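Local coordinates for putative flavoprotein decarboxylase (Streptomyces olivoviridis, PDB 6JLS) that binds FMN and acts as a cysteine decarboxylase in thioviridamide biosynthesis, probably by the flavin-dependent chemistry of the phosphopantothenoylcysteine decarboxylase family, at residues Leu19-Ser24 / Ser183-Ala188; Ser54-Val59 / Val72-Thr77; Ala104-Leu109 / Asp150-Glu155. All coordinates share one frame; numbering follows the deposited sequence.

Interaction 1 (Leu19-Ser24 / Ser183-Ala188); sequences LTMCLS and SVFAVA. With FMN (flavin mononucleotide), chain B.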
loop_
_atom_site.group_PDB
_atom_site.type_symbol
_atom_site.label_atom_id
_atom_site.label_comp_id
_atom_site.label_asym_id
_atom_site.label_seq_id
_atom_site.Cartn_x
_atom_site.Cartn_y
_atom_site.Cartn_z
ATOM N N LEU A 19 27.464 28.113 -3.560
ATOM C CA LEU A 19 27.565 27.244 -4.724
ATOM C C LEU A 19 26.514 26.142 -4.672
ATOM O O LEU A 19 26.352 25.468 -3.647
ATOM C CB LEU A 19 28.959 26.618 -4.827
ATOM C CG LEU A 19 29.176 25.785 -6.092
ATOM C CD1 LEU A 19 30.545 26.047 -6.679
ATOM C CD2 LEU A 19 28.992 24.293 -5.832
ATOM N N THR A 20 25.818 25.941 -5.782
ATOM C CA THR A 20 24.854 24.857 -5.908
ATOM C C THR A 20 25.407 23.794 -6.848
ATOM O O THR A 20 25.746 24.088 -8.001
ATOM C CB THR A 20 23.506 25.372 -6.403
ATOM O OG1 THR A 20 22.950 26.256 -5.414
ATOM C CG2 THR A 20 22.546 24.218 -6.645
ATOM N N MET A 21 25.484 22.567 -6.341
ATOM C CA MET A 21 25.961 21.386 -7.046
ATOM C C MET A 21 24.766 20.531 -7.481
ATOM O O MET A 21 23.914 20.180 -6.652
ATOM C CB MET A 21 26.890 20.608 -6.108
ATOM C CG MET A 21 27.292 19.224 -6.545
ATOM S SD MET A 21 28.533 18.486 -5.418
ATOM C CE MET A 21 28.228 19.380 -3.910
ATOM N N CYS A 22 24.691 20.198 -8.769
ATOM C CA CYS A 22 23.609 19.361 -9.281
ATOM C C CYS A 22 24.137 18.002 -9.722
ATOM O O CYS A 22 25.194 17.906 -10.355
ATOM C CB CYS A 22 22.879 20.025 -10.452
ATOM S SG CYS A 22 22.000 21.575 -10.085
ATOM N N LEU A 23 23.387 16.949 -9.392
ATOM C CA LEU A 23 23.781 15.576 -9.675
ATOM C C LEU A 23 22.750 14.904 -10.574
ATOM O O LEU A 23 21.550 14.920 -10.274
ATOM C CB LEU A 23 23.941 14.787 -8.378
ATOM C CG LEU A 23 24.981 15.308 -7.384
ATOM C CD1 LEU A 23 25.110 14.331 -6.218
ATOM C CD2 LEU A 23 26.319 15.495 -8.073
ATOM N N SER A 24 23.232 14.289 -11.648
ATOM C CA SER A 24 22.469 13.636 -12.709
ATOM C C SER A 24 22.532 12.108 -12.551
ATOM O O SER A 24 23.373 11.566 -11.830
ATOM C CB SER A 24 23.046 14.067 -14.075
ATOM O OG SER A 24 22.080 14.028 -15.089
ATOM N N SER A 183 39.018 19.780 -11.033
ATOM C CA SER A 183 39.287 20.834 -11.999
ATOM C C SER A 183 38.010 21.571 -12.387
ATOM O O SER A 183 38.033 22.788 -12.603
ATOM C CB SER A 183 39.962 20.231 -13.230
ATOM O OG SER A 183 40.212 21.212 -14.215
ATOM N N VAL A 184 36.892 20.850 -12.466
ATOM C CA VAL A 184 35.619 21.470 -12.820
ATOM C C VAL A 184 35.187 22.453 -11.735
ATOM O O VAL A 184 34.799 23.594 -12.022
ATOM C CB VAL A 184 34.559 20.379 -13.070
ATOM C CG1 VAL A 184 33.151 20.974 -13.193
ATOM C CG2 VAL A 184 34.922 19.571 -14.316
ATOM N N PHE A 185 35.265 22.035 -10.469
ATOM C CA PHE A 185 34.840 22.917 -9.394
ATOM C C PHE A 185 35.786 24.095 -9.204
ATOM O O PHE A 185 35.361 25.137 -8.691
ATOM C CB PHE A 185 34.668 22.116 -8.105
ATOM C CG PHE A 185 33.366 21.382 -8.054
ATOM C CD1 PHE A 185 32.210 22.029 -7.636
ATOM C CD2 PHE A 185 33.277 20.067 -8.496
ATOM C CE1 PHE A 185 30.993 21.360 -7.623
ATOM C CE2 PHE A 185 32.062 19.386 -8.487
ATOM C CZ PHE A 185 30.920 20.031 -8.048
ATOM N N ALA A 186 37.041 23.968 -9.641
ATOM C CA ALA A 186 37.954 25.102 -9.598
ATOM C C ALA A 186 37.516 26.191 -10.568
ATOM O O ALA A 186 37.545 27.382 -10.232
ATOM C CB ALA A 186 39.376 24.640 -9.910
ATOM N N VAL A 187 37.108 25.803 -11.778
ATOM C CA VAL A 187 36.642 26.782 -12.759
ATOM C C VAL A 187 35.372 27.467 -12.271
ATOM O O VAL A 187 35.187 28.675 -12.461
ATOM C CB VAL A 187 36.423 26.097 -14.120
ATOM C CG1 VAL A 187 35.974 27.102 -15.158
ATOM C CG2 VAL A 187 37.684 25.391 -14.561
ATOM N N ALA A 188 34.472 26.707 -11.641
ATOM C CA ALA A 188 33.250 27.293 -11.103
ATOM C C ALA A 188 33.549 28.320 -10.019
ATOM O O ALA A 188 32.942 29.397 -9.995
ATOM C CB ALA A 188 32.348 26.199 -10.549
HETATM N N1 FMN B . 23.627 8.459 -18.900
HETATM C C2 FMN B . 24.586 9.410 -19.170
HETATM O O2 FMN B . 24.308 10.357 -19.901
HETATM N N3 FMN B . 25.851 9.293 -18.632
HETATM C C4 FMN B . 26.168 8.226 -17.815
HETATM O O4 FMN B . 27.296 8.118 -17.329
HETATM C C4A FMN B . 25.199 7.269 -17.541
HETATM N N5 FMN B . 25.504 6.198 -16.724
HETATM C C5A FMN B . 24.553 5.239 -16.449
HETATM C C6 FMN B . 24.892 4.171 -15.628
HETATM C C7 FMN B . 23.942 3.193 -15.333
HETATM C C7M FMN B . 24.336 2.043 -14.441
HETATM C C8 FMN B . 22.643 3.289 -15.868
HETATM C C8M FMN B . 21.612 2.237 -15.552
HETATM C C9 FMN B . 22.310 4.368 -16.697
HETATM C C9A FMN B . 23.268 5.345 -16.988
HETATM N N10 FMN B . 22.963 6.424 -17.809
HETATM C C10 FMN B . 23.923 7.384 -18.084
HETATM C "C1'" FMN B . 21.583 6.569 -18.383
HETATM C "C2'" FMN B . 20.816 7.608 -17.548
HETATM O "O2'" FMN B . 20.652 7.200 -16.200
HETATM C "C3'" FMN B . 19.453 7.916 -18.151
HETATM O "O3'" FMN B . 19.651 8.607 -19.362
HETATM C "C4'" FMN B . 18.635 8.752 -17.166
HETATM O "O4'" FMN B . 17.281 8.914 -17.555
HETATM C "C5'" FMN B . 19.268 10.120 -16.956
HETATM O "O5'" FMN B . 18.373 10.825 -16.130
HETATM P P FMN B . 18.704 12.297 -15.602
HETATM O O1P FMN B . 19.587 13.003 -16.614
HETATM O O2P FMN B . 17.409 13.068 -15.460
HETATM O O3P FMN B . 19.442 12.211 -14.290
#
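Phe-185 reaches from the C-terminal helix 182-193 onto strand 18-23, a central strand of the six-stranded parallel sheet in this Rossmann-like flavoprotein fold, and its ring meets Leu-19 and Met-21 together. The strand and helix segments run roughly antiparallel, 145° between their directions, with axes 11.1 Å apart at closest approach, and the Phe-185 ring spans much of that gap. Phe-185 does so with CG anti to its carbonyl carbon (chi1 -80°), and both strand side chains cross it at about a right angle. Leu-19 comes to the rim of the ring: its CD2 lies near the ring plane, 4.0 Å from Phe-185 CE1. The other branch of Leu-19, CD1, turns to the methyl of Ala-188 one helical turn on, 4.3 Å from its CB. Thus the forked end of one leucine touches Phe-185 and Ala-188, three residues apart on the helix.

Met-21 makes a Met-aromatic contact. Its sulfur stands 5.0 Å from the centroid of the Phe-185 ring and 60° off the normal, an oblique approach in which CG and SD both touch the far carbon CZ. Trp-38, Leu-39 and Met-35 of helix 32-40 also pack on the Phe-185 side chain, and Val-97 of strand 95-101 touches both Phe-185 and Ala-188, making the whole contact buried and apolar. Where the strand ends, its character changes. Ser-24 belongs to the FMN pocket, bonded to Thr-102 and Thr-105, and its OG faces two phosphate oxygens, 3.1 Å from FMN O1P and 3.3 Å from FMN O3P.

Interaction 2 (Ser54-Val59 / Val72-Thr77); sequences SAQQFV and VLTDET. With FMN (flavin mononucleotide), chain B.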
loop_
_atom_site.group_PDB
_atom_site.type_symbol
_atom_site.label_atom_id
_atom_site.label_comp_id
_atom_site.label_asym_id
_atom_site.label_seq_id
_atom_site.Cartn_x
_atom_site.Cartn_y
_atom_site.Cartn_z
ATOM N N SER A 54 16.720 10.198 -11.483
ATOM C CA SER A 54 17.627 9.090 -11.795
ATOM C C SER A 54 18.892 9.120 -10.947
ATOM O O SER A 54 19.454 8.062 -10.641
ATOM C CB SER A 54 18.007 9.091 -13.273
ATOM O OG SER A 54 16.872 8.842 -14.079
ATOM N N ALA A 55 19.367 10.308 -10.567
ATOM C CA ALA A 55 20.556 10.377 -9.729
ATOM C C ALA A 55 20.355 9.683 -8.387
ATOM O O ALA A 55 21.333 9.206 -7.794
ATOM C CB ALA A 55 20.954 11.837 -9.506
ATOM N N GLN A 56 19.116 9.608 -7.897
ATOM C CA GLN A 56 18.846 9.000 -6.599
ATOM C C GLN A 56 19.004 7.485 -6.594
ATOM O O GLN A 56 18.990 6.886 -5.510
ATOM C CB GLN A 56 17.443 9.377 -6.115
ATOM C CG GLN A 56 17.318 10.868 -5.895
ATOM C CD GLN A 56 15.958 11.282 -5.416
ATOM O OE1 GLN A 56 15.185 11.912 -6.153
ATOM N NE2 GLN A 56 15.654 10.954 -4.167
ATOM N N GLN A 57 19.180 6.845 -7.752
ATOM C CA GLN A 57 19.547 5.437 -7.710
ATOM C C GLN A 57 21.036 5.245 -7.455
ATOM O O GLN A 57 21.462 4.121 -7.166
ATOM C CB GLN A 57 19.123 4.714 -8.997
ATOM C CG GLN A 57 20.038 4.910 -10.190
ATOM C CD GLN A 57 19.464 4.322 -11.477
ATOM O OE1 GLN A 57 19.171 3.127 -11.562
ATOM N NE2 GLN A 57 19.302 5.171 -12.486
ATOM N N PHE A 58 21.824 6.320 -7.498
ATOM C CA PHE A 58 23.262 6.240 -7.293
ATOM C C PHE A 58 23.762 6.995 -6.072
ATOM O O PHE A 58 24.836 6.663 -5.572
ATOM C CB PHE A 58 24.010 6.777 -8.520
ATOM C CG PHE A 58 23.665 6.086 -9.808
ATOM C CD1 PHE A 58 23.940 4.745 -9.990
ATOM C CD2 PHE A 58 23.098 6.797 -10.852
ATOM C CE1 PHE A 58 23.641 4.119 -11.182
ATOM C CE2 PHE A 58 22.795 6.181 -12.055
ATOM C CZ PHE A 58 23.069 4.840 -12.223
ATOM N N VAL A 59 23.037 8.022 -5.611
ATOM C CA VAL A 59 23.373 8.792 -4.414
ATOM C C VAL A 59 22.133 8.889 -3.553
ATOM O O VAL A 59 21.036 9.129 -4.065
ATOM C CB VAL A 59 23.847 10.231 -4.714
ATOM C CG1 VAL A 59 24.958 10.651 -3.744
ATOM C CG2 VAL A 59 24.222 10.405 -6.154
ATOM N N VAL A 72 19.591 20.015 0.568
ATOM C CA VAL A 72 19.722 18.898 -0.359
ATOM C C VAL A 72 18.337 18.685 -0.936
ATOM O O VAL A 72 17.414 18.295 -0.209
ATOM C CB VAL A 72 20.234 17.621 0.324
ATOM C CG1 VAL A 72 20.304 16.485 -0.681
ATOM C CG2 VAL A 72 21.595 17.842 0.985
ATOM N N LEU A 73 18.182 18.957 -2.226
ATOM C CA LEU A 73 16.874 19.071 -2.854
ATOM C C LEU A 73 16.658 17.930 -3.826
ATOM O O LEU A 73 17.517 17.646 -4.673
ATOM C CB LEU A 73 16.723 20.399 -3.599
ATOM C CG LEU A 73 16.955 21.686 -2.812
ATOM C CD1 LEU A 73 18.407 22.110 -2.931
ATOM C CD2 LEU A 73 16.043 22.790 -3.300
ATOM N N THR A 74 15.513 17.286 -3.703
ATOM C CA THR A 74 15.007 16.405 -4.734
ATOM C C THR A 74 13.635 16.894 -5.165
ATOM O O THR A 74 13.027 17.767 -4.539
ATOM C CB THR A 74 14.921 14.971 -4.232
ATOM O OG1 THR A 74 13.939 14.924 -3.201
ATOM C CG2 THR A 74 16.270 14.543 -3.675
ATOM N N ASP A 75 13.149 16.311 -6.252
ATOM C CA ASP A 75 11.819 16.654 -6.731
ATOM C C ASP A 75 10.747 16.403 -5.664
ATOM O O ASP A 75 9.814 17.203 -5.522
ATOM C CB ASP A 75 11.542 15.888 -8.024
ATOM C CG ASP A 75 12.235 16.530 -9.230
ATOM O OD1 ASP A 75 13.425 16.267 -9.476
ATOM O OD2 ASP A 75 11.596 17.342 -9.926
ATOM N N GLU A 76 10.879 15.324 -4.880
ATOM C CA GLU A 76 9.889 15.016 -3.850
ATOM C C GLU A 76 9.998 15.980 -2.678
ATOM O O GLU A 76 8.981 16.458 -2.163
ATOM C CB GLU A 76 10.048 13.576 -3.361
ATOM C CG GLU A 76 10.115 12.523 -4.465
ATOM C CD GLU A 76 11.527 12.321 -5.020
ATOM O OE1 GLU A 76 11.995 13.138 -5.846
ATOM O OE2 GLU A 76 12.175 11.332 -4.621
ATOM N N THR A 77 11.223 16.268 -2.242
ATOM C CA THR A 77 11.457 17.261 -1.197
ATOM C C THR A 77 10.788 18.593 -1.527
ATOM O O THR A 77 10.062 19.158 -0.699
ATOM C CB THR A 77 12.966 17.448 -1.008
ATOM O OG1 THR A 77 13.475 16.357 -0.241
ATOM C CG2 THR A 77 13.296 18.762 -0.312
HETATM N N1 FMN B . 23.627 8.459 -18.900
HETATM C C2 FMN B . 24.586 9.410 -19.170
HETATM O O2 FMN B . 24.308 10.357 -19.901
HETATM N N3 FMN B . 25.851 9.293 -18.632
HETATM C C4 FMN B . 26.168 8.226 -17.815
HETATM O O4 FMN B . 27.296 8.118 -17.329
HETATM C C4A FMN B . 25.199 7.269 -17.541
HETATM N N5 FMN B . 25.504 6.198 -16.724
HETATM C C5A FMN B . 24.553 5.239 -16.449
HETATM C C6 FMN B . 24.892 4.171 -15.628
HETATM C C7 FMN B . 23.942 3.193 -15.333
HETATM C C7M FMN B . 24.336 2.043 -14.441
HETATM C C8 FMN B . 22.643 3.289 -15.868
HETATM C C8M FMN B . 21.612 2.237 -15.552
HETATM C C9 FMN B . 22.310 4.368 -16.697
HETATM C C9A FMN B . 23.268 5.345 -16.988
HETATM N N10 FMN B . 22.963 6.424 -17.809
HETATM C C10 FMN B . 23.923 7.384 -18.084
HETATM C "C1'" FMN B . 21.583 6.569 -18.383
HETATM C "C2'" FMN B . 20.816 7.608 -17.548
HETATM O "O2'" FMN B . 20.652 7.200 -16.200
HETATM C "C3'" FMN B . 19.453 7.916 -18.151
HETATM O "O3'" FMN B . 19.651 8.607 -19.362
HETATM C "C4'" FMN B . 18.635 8.752 -17.166
HETATM O "O4'" FMN B . 17.281 8.914 -17.555
HETATM C "C5'" FMN B . 19.268 10.120 -16.956
HETATM O "O5'" FMN B . 18.373 10.825 -16.130
HETATM P P FMN B . 18.704 12.297 -15.602
HETATM O O1P FMN B . 19.587 13.003 -16.614
HETATM O O2P FMN B . 17.409 13.068 -15.460
HETATM O O3P FMN B . 19.442 12.211 -14.290
HETATM O O HOH W 1 13.474 12.289 -2.404
#
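The N-cap of helix 75-81 meets the short 3-10 turn at Ser-54 to Gln-57 on the edge of the FMN pocket, with Gln-56 as the bridge. Its side chain, extended beyond CG, crosses Thr-74 at about a right angle and lays the amide against that residue: Gln-56 OE1 is 3.6 Å from Thr-74 CB, and Thr-74 CG2 touches CD and NE2 of Gln-56.

Thr-74 turns OG1 to the helix start. With OG1 between its backbone N and carbonyl carbon (chi1 66°), it takes a nearly straight capping bond from Thr-77 N, 3.2 Å long at 169°. One water accepts from Gln-56 NE2 at 3.1 Å, pairs with Thr-74 OG1 at 2.8 Å, and donates a weak bond to Glu-76 OE2. Glu-76, poorly ordered, meets the amide from the opposite direction, the two planes 31° apart, but Gln-56 OE1 and Glu-76 OE2, 3.4 Å apart, are both acceptors and not hydrogen-bonded; the water joins the two groups instead.

On the flavin side, Phe-58 CZ approaches FMN C7 at 3.6 Å, and Gln-57 CG lies over the centre of one face of the Phe-58 ring. Gln-57 also bonds Thr-60 and Asn-62 of a third subunit. The contact lies where strand 72-73, outermost in this chain's sheet, leads into helix 75-81; Leu-51 of strand 46-51 touches Gln-56, and Thr-61 of helix 61-64 packs on Thr-74.

Interaction 3 (Ala104-Leu109 / Asp150-Glu155); sequences ATLGKL and DALRAE. With FMN (flavin mononucleotide), chain B.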
loop_
_atom_site.group_PDB
_atom_site.type_symbol
_atom_site.label_atom_id
_atom_site.label_comp_id
_atom_site.label_asym_id
_atom_site.label_seq_id
_atom_site.Cartn_x
_atom_site.Cartn_y
_atom_site.Cartn_z
ATOM N N ALA A 104 20.914 12.980 -21.035
ATOM C CA ALA A 104 19.505 13.338 -20.925
ATOM C C ALA A 104 19.354 14.728 -20.341
ATOM O O ALA A 104 18.583 15.546 -20.854
ATOM C CB ALA A 104 18.747 12.309 -20.079
ATOM N N THR A 105 20.102 15.019 -19.277
ATOM C CA THR A 105 20.023 16.335 -18.652
ATOM C C THR A 105 20.580 17.430 -19.565
ATOM O O THR A 105 19.981 18.509 -19.686
ATOM C CB THR A 105 20.745 16.300 -17.308
ATOM O OG1 THR A 105 19.929 15.583 -16.385
ATOM C CG2 THR A 105 20.969 17.701 -16.764
ATOM N N LEU A 106 21.725 17.177 -20.205
ATOM C CA LEU A 106 22.246 18.100 -21.208
ATOM C C LEU A 106 21.230 18.331 -22.326
ATOM O O LEU A 106 21.022 19.472 -22.771
ATOM C CB LEU A 106 23.551 17.544 -21.779
ATOM C CG LEU A 106 24.722 17.387 -20.814
ATOM C CD1 LEU A 106 25.804 16.542 -21.456
ATOM C CD2 LEU A 106 25.275 18.752 -20.428
ATOM N N GLY A 107 20.574 17.258 -22.779
ATOM C CA GLY A 107 19.603 17.396 -23.852
ATOM C C GLY A 107 18.404 18.222 -23.439
ATOM O O GLY A 107 17.878 19.009 -24.234
ATOM N N LYS A 108 17.961 18.069 -22.188
ATOM C CA LYS A 108 16.826 18.849 -21.702
ATOM C C LYS A 108 17.198 20.320 -21.581
ATOM O O LYS A 108 16.456 21.197 -22.040
ATOM C CB LYS A 108 16.354 18.314 -20.355
ATOM C CG LYS A 108 15.726 16.925 -20.364
ATOM C CD LYS A 108 15.248 16.551 -18.957
ATOM C CE LYS A 108 14.775 15.101 -18.902
ATOM N NZ LYS A 108 14.316 14.647 -17.553
ATOM N N LEU A 109 18.348 20.615 -20.962
ATOM C CA LEU A 109 18.764 22.008 -20.829
ATOM C C LEU A 109 18.936 22.639 -22.198
ATOM O O LEU A 109 18.436 23.741 -22.453
ATOM C CB LEU A 109 20.066 22.107 -20.040
ATOM C CG LEU A 109 20.036 21.589 -18.603
ATOM C CD1 LEU A 109 21.445 21.527 -17.985
ATOM C CD2 LEU A 109 19.109 22.449 -17.756
ATOM N N ASP A 150 26.510 22.588 -28.396
ATOM C CA ASP A 150 26.467 23.891 -29.055
ATOM C C ASP A 150 25.410 24.788 -28.425
ATOM O O ASP A 150 25.679 25.953 -28.111
ATOM C CB ASP A 150 26.178 23.737 -30.550
ATOM C CG ASP A 150 27.293 23.037 -31.309
ATOM O OD1 ASP A 150 28.420 22.916 -30.766
ATOM O OD2 ASP A 150 27.028 22.619 -32.464
ATOM N N ALA A 151 24.199 24.262 -28.233
ATOM C CA ALA A 151 23.138 25.073 -27.645
ATOM C C ALA A 151 23.484 25.470 -26.207
ATOM O O ALA A 151 23.243 26.612 -25.799
ATOM C CB ALA A 151 21.803 24.314 -27.713
ATOM N N LEU A 152 24.058 24.544 -25.429
ATOM C CA LEU A 152 24.380 24.833 -24.034
ATOM C C LEU A 152 25.389 25.960 -23.930
ATOM O O LEU A 152 25.335 26.794 -23.018
ATOM C CB LEU A 152 24.914 23.569 -23.361
ATOM C CG LEU A 152 23.784 22.568 -23.132
ATOM C CD1 LEU A 152 24.320 21.216 -22.759
ATOM C CD2 LEU A 152 22.824 23.081 -22.073
ATOM N N ARG A 153 26.281 26.010 -24.881
ATOM C CA ARG A 153 27.342 26.985 -24.906
ATOM C C ARG A 153 26.876 28.337 -25.427
ATOM O O ARG A 153 27.407 29.375 -25.012
ATOM C CB ARG A 153 28.432 26.399 -25.769
ATOM C CG ARG A 153 29.725 27.030 -25.742
ATOM C CD ARG A 153 30.557 26.071 -26.509
ATOM N NE ARG A 153 30.951 24.938 -25.682
ATOM C CZ ARG A 153 31.275 23.746 -26.169
ATOM N NH1 ARG A 153 31.202 23.527 -27.469
ATOM N NH2 ARG A 153 31.658 22.767 -25.361
ATOM N N ALA A 154 25.880 28.335 -26.316
ATOM C CA ALA A 154 25.186 29.556 -26.684
ATOM C C ALA A 154 24.408 30.149 -25.513
ATOM O O ALA A 154 24.209 31.366 -25.483
ATOM C CB ALA A 154 24.249 29.281 -27.861
ATOM N N GLU A 155 23.948 29.316 -24.563
ATOM C CA GLU A 155 23.354 29.787 -23.315
ATOM C C GLU A 155 24.340 30.547 -22.444
ATOM O O GLU A 155 23.923 31.144 -21.445
ATOM C CB GLU A 155 22.802 28.617 -22.477
ATOM C CG GLU A 155 21.627 27.904 -23.080
ATOM C CD GLU A 155 20.374 28.761 -23.134
ATOM O OE1 GLU A 155 20.085 29.467 -22.152
ATOM O OE2 GLU A 155 19.673 28.733 -24.166
HETATM N N1 FMN B . 23.627 8.459 -18.900
HETATM C C2 FMN B . 24.586 9.410 -19.170
HETATM O O2 FMN B . 24.308 10.357 -19.901
HETATM N N3 FMN B . 25.851 9.293 -18.632
HETATM C C4 FMN B . 26.168 8.226 -17.815
HETATM O O4 FMN B . 27.296 8.118 -17.329
HETATM C C4A FMN B . 25.199 7.269 -17.541
HETATM N N5 FMN B . 25.504 6.198 -16.724
HETATM C C5A FMN B . 24.553 5.239 -16.449
HETATM C C6 FMN B . 24.892 4.171 -15.628
HETATM C C7 FMN B . 23.942 3.193 -15.333
HETATM C C7M FMN B . 24.336 2.043 -14.441
HETATM C C8 FMN B . 22.643 3.289 -15.868
HETATM C C8M FMN B . 21.612 2.237 -15.552
HETATM C C9 FMN B . 22.310 4.368 -16.697
HETATM C C9A FMN B . 23.268 5.345 -16.988
HETATM N N10 FMN B . 22.963 6.424 -17.809
HETATM C C10 FMN B . 23.923 7.384 -18.084
HETATM C "C1'" FMN B . 21.583 6.569 -18.383
HETATM C "C2'" FMN B . 20.816 7.608 -17.548
HETATM O "O2'" FMN B . 20.652 7.200 -16.200
HETATM C "C3'" FMN B . 19.453 7.916 -18.151
HETATM O "O3'" FMN B . 19.651 8.607 -19.362
HETATM C "C4'" FMN B . 18.635 8.752 -17.166
HETATM O "O4'" FMN B . 17.281 8.914 -17.555
HETATM C "C5'" FMN B . 19.268 10.120 -16.956
HETATM O "O5'" FMN B . 18.373 10.825 -16.130
HETATM P P FMN B . 18.704 12.297 -15.602
HETATM O O1P FMN B . 19.587 13.003 -16.614
HETATM O O2P FMN B . 17.409 13.068 -15.460
HETATM O O3P FMN B . 19.442 12.211 -14.290
#
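With CG anti to the carbonyl carbon (chi1 -72°) and a chi2 of 167°, Leu-152 spreads its two methyls toward helix 103-110, where Leu-106 and Leu-109 receive one each. Leu-152 CD1 comes to 3.5 Å from Leu-106 CD2, the side chains crossing at about a right angle, and it also touches the CB and the carbonyl oxygen of Leu-106. The second methyl, CD2, lies 3.6 Å from Leu-109 CB, close against the helix backbone. The two methyls reach residues three apart, and Leu-152 accounts for just over half of the 157 Å² buried here. This is helix-to-helix packing, one leucine of helix 143-154 set against two of helix 103-110.

Another side of helix 103-110 serves the cofactor. Thr-105 OG1 donates to FMN O1P in a short bond of 2.6 Å. Ala-104 sets its CB 3.6 Å from the same phosphate oxygen. Lys-108, stretched out beyond CG, brings NZ to 4.1 Å from FMN O2P and forms a salt bridge with Asp-115. Helix 103-110 thus contributes to the phosphate site on one side and meets Leu-152 on another.

Beneath the leucines, Leu-131 of strand 129-133 touches both Leu-106 and Leu-152, and Leu-109 continues onto Thr-119 and Val-122 of helix 117-124. Farther along the 150-155 segment, Glu-155 OE2 accepts from the backbone N of Ala-144 of a fourth subunit.

In the fold
Interactions 1 and 3 are buried and apolar, one joining the C-terminal helix to a central strand, the other joining two helices. Interaction 2 is partly buried and largely polar, a water joining side chains that also touch directly at the edge of the sheet. Along the chain, interactions 2 and 3 follow one another inside the loop closed by interaction 1. All three include a segment that reaches the same FMN. Ser-24 and Thr-105, whose hydroxyls are 3.0 Å apart (OG to OG1), link interactions 1 and 3 at its phosphate; Ala-55 and Val-59 pack on Leu-23, joining interactions 1 and 2. Interactions 2 and 3 do not touch, their nearest atoms being about 7 Å apart.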